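Local coordinates for sulfur oxygenase/reductase (Halothiobacillus neapolitanus, PDB 6QPA), which probably oxidises and disproportionates elemental sulfur with oxygen at a mononuclear iron site, at residues I15-D20 and N72-F77. Numbering follows the deposited sequence.
Sequences IANKPD and NPMGMF
N72 OD1 accepts a hydrogen bond from the backbone N of N17 at 2.8 Å. The bond is nearly straight at the hydrogen, 174°, with the donor tilted somewhat from the amide plane. CG of N72 lies anti to its own backbone N (chi1 -179°); the amide beyond it brings OD1 to the backbone of 15-20. The contact joins the end of strand 7-15 to the start of strand 74-82, an antiparallel pair in the curled sheet of a fold of the dimeric alpha-beta barrel clan. I15 and M74 form a hydrogen-bonded antiparallel pair. I15 N bonds M74 O and M74 N bonds I15 O, each at 2.9 Å. The side-chain bond from N72 follows directly beyond this pair, where 15-20 has left the strand and runs on to helix 19-27. A cis peptide joins N72 to P73. CB of P73 rests 3.3 Å from I15 O.

I15 and M74 project on the same face of the sheet. Their side chains cross obliquely, with CG1 of I15 3.8 Å from CG of M74. CD1 of I15 reaches on to CG of M76 at 4.0 Å. L49 of strand 42-53 touches both methionines.

N72 ND2 bonds T70 O of a neighbouring subunit; one amide thus links 15-20 of its own chain with a neighbouring subunit. An alanine at N72 would probably leave the N-H of N17 without its acceptor and T70 O of the neighbouring subunit without this donor.

N17 turns its amide to R68 O and L71 O through ND2, and to Y22 OH through OD1. Its side chain crosses that of M74 at about a right angle, and SD of M74 lies 3.6 Å from N17 CG.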
loop_
_atom_site.group_PDB
_atom_site.type_symbol
_atom_site.label_atom_id
_atom_site.label_comp_id
_atom_site.label_asym_id
_atom_site.label_seq_id
_atom_site.Cartn_x
_atom_site.Cartn_y
_atom_site.Cartn_z
ATOM N N ILE A 15 24.286 34.676 -15.771
ATOM C CA ILE A 15 24.614 33.271 -15.863
ATOM C C ILE A 15 23.414 32.441 -15.435
ATOM O O ILE A 15 22.531 32.894 -14.692
ATOM C CB ILE A 15 25.857 32.924 -15.020
ATOM C CG1 ILE A 15 25.539 33.055 -13.528
ATOM C CG2 ILE A 15 27.020 33.873 -15.398
ATOM C CD1 ILE A 15 26.679 32.726 -12.650
ATOM N N ALA A 16 23.411 31.194 -15.904
ATOM C CA ALA A 16 22.331 30.270 -15.604
ATOM C C ALA A 16 22.316 29.932 -14.121
ATOM O O ALA A 16 23.354 29.686 -13.512
ATOM C CB ALA A 16 22.469 28.991 -16.442
ATOM N N ASN A 17 21.124 29.937 -13.538
ATOM C CA ASN A 17 20.946 29.649 -12.121
ATOM C C ASN A 17 20.637 28.160 -11.980
ATOM O O ASN A 17 19.488 27.727 -11.941
ATOM C CB ASN A 17 19.843 30.526 -11.544
ATOM C CG ASN A 17 19.651 30.319 -10.065
ATOM O OD1 ASN A 17 20.345 29.513 -9.449
ATOM N ND2 ASN A 17 18.722 31.063 -9.478
ATOM N N LYS A 18 21.696 27.363 -11.939
ATOM C CA LYS A 18 21.575 25.920 -11.791
ATOM C C LYS A 18 22.865 25.395 -11.184
ATOM O O LYS A 18 23.900 26.069 -11.245
ATOM C CB LYS A 18 21.229 25.241 -13.130
ATOM C CG LYS A 18 22.187 25.435 -14.295
ATOM C CD LYS A 18 21.566 24.817 -15.563
ATOM C CE LYS A 18 22.512 24.823 -16.767
ATOM N NZ LYS A 18 23.663 23.863 -16.655
ATOM N N PRO A 19 22.828 24.212 -10.555
ATOM C CA PRO A 19 24.020 23.722 -9.828
ATOM C C PRO A 19 25.314 23.704 -10.637
ATOM O O PRO A 19 26.384 23.980 -10.074
ATOM C CB PRO A 19 23.592 22.312 -9.398
ATOM C CG PRO A 19 22.112 22.416 -9.240
ATOM C CD PRO A 19 21.653 23.353 -10.328
ATOM N N ASP A 20 25.245 23.404 -11.940
ATOM C CA ASP A 20 26.451 23.364 -12.764
ATOM C C ASP A 20 27.185 24.698 -12.729
ATOM O O ASP A 20 28.418 24.733 -12.700
ATOM C CB ASP A 20 26.091 23.005 -14.207
ATOM C CG ASP A 20 25.340 21.691 -14.315
ATOM O OD1 ASP A 20 24.122 21.672 -14.003
ATOM O OD2 ASP A 20 25.962 20.683 -14.718
ATOM N N ASN A 72 16.669 33.670 -13.219
ATOM C CA ASN A 72 17.444 32.946 -14.222
ATOM C C ASN A 72 17.329 33.622 -15.582
ATOM O O ASN A 72 16.266 33.555 -16.213
ATOM C CB ASN A 72 16.976 31.500 -14.359
ATOM C CG ASN A 72 17.797 30.749 -15.387
ATOM O OD1 ASN A 72 19.001 30.568 -15.207
ATOM N ND2 ASN A 72 17.169 30.366 -16.502
ATOM N N PRO A 73 18.399 34.245 -16.088
ATOM C CA PRO A 73 19.730 34.275 -15.482
ATOM C C PRO A 73 19.832 35.173 -14.250
ATOM O O PRO A 73 18.957 35.984 -13.963
ATOM C CB PRO A 73 20.601 34.839 -16.605
ATOM C CG PRO A 73 19.680 35.797 -17.300
ATOM C CD PRO A 73 18.327 35.117 -17.279
ATOM N N MET A 74 20.918 35.011 -13.518
ATOM C CA MET A 74 21.238 35.853 -12.380
ATOM C C MET A 74 22.471 36.674 -12.717
ATOM O O MET A 74 23.353 36.209 -13.443
ATOM C CB MET A 74 21.459 34.996 -11.134
ATOM C CG MET A 74 22.608 34.028 -11.258
ATOM S SD MET A 74 22.422 32.648 -10.089
ATOM C CE MET A 74 21.821 33.502 -8.651
ATOM N N GLY A 75 22.508 37.907 -12.228
ATOM C CA GLY A 75 23.663 38.749 -12.467
ATOM C C GLY A 75 24.885 38.215 -11.740
ATOM O O GLY A 75 24.792 37.650 -10.651
ATOM N N MET A 76 26.042 38.365 -12.372
ATOM C CA MET A 76 27.316 38.030 -11.743
ATOM C C MET A 76 28.285 39.141 -12.105
ATOM O O MET A 76 28.611 39.316 -13.279
ATOM C CB MET A 76 27.834 36.671 -12.193
ATOM C CG MET A 76 28.550 35.925 -11.085
ATOM S SD MET A 76 30.308 36.087 -11.304
ATOM C CE MET A 76 30.540 34.961 -12.695
ATOM N N PHE A 77 28.681 39.932 -11.117
ATOM C CA PHE A 77 29.559 41.080 -11.315
ATOM C C PHE A 77 30.883 40.790 -10.639
ATOM O O PHE A 77 30.912 40.495 -9.441
ATOM C CB PHE A 77 28.986 42.365 -10.707
ATOM C CG PHE A 77 27.854 42.982 -11.480
ATOM C CD1 PHE A 77 27.128 42.253 -12.404
ATOM C CD2 PHE A 77 27.518 44.317 -11.265
ATOM C CE1 PHE A 77 26.072 42.833 -13.099
ATOM C CE2 PHE A 77 26.478 44.913 -11.962
ATOM C CZ PHE A 77 25.748 44.162 -12.887
#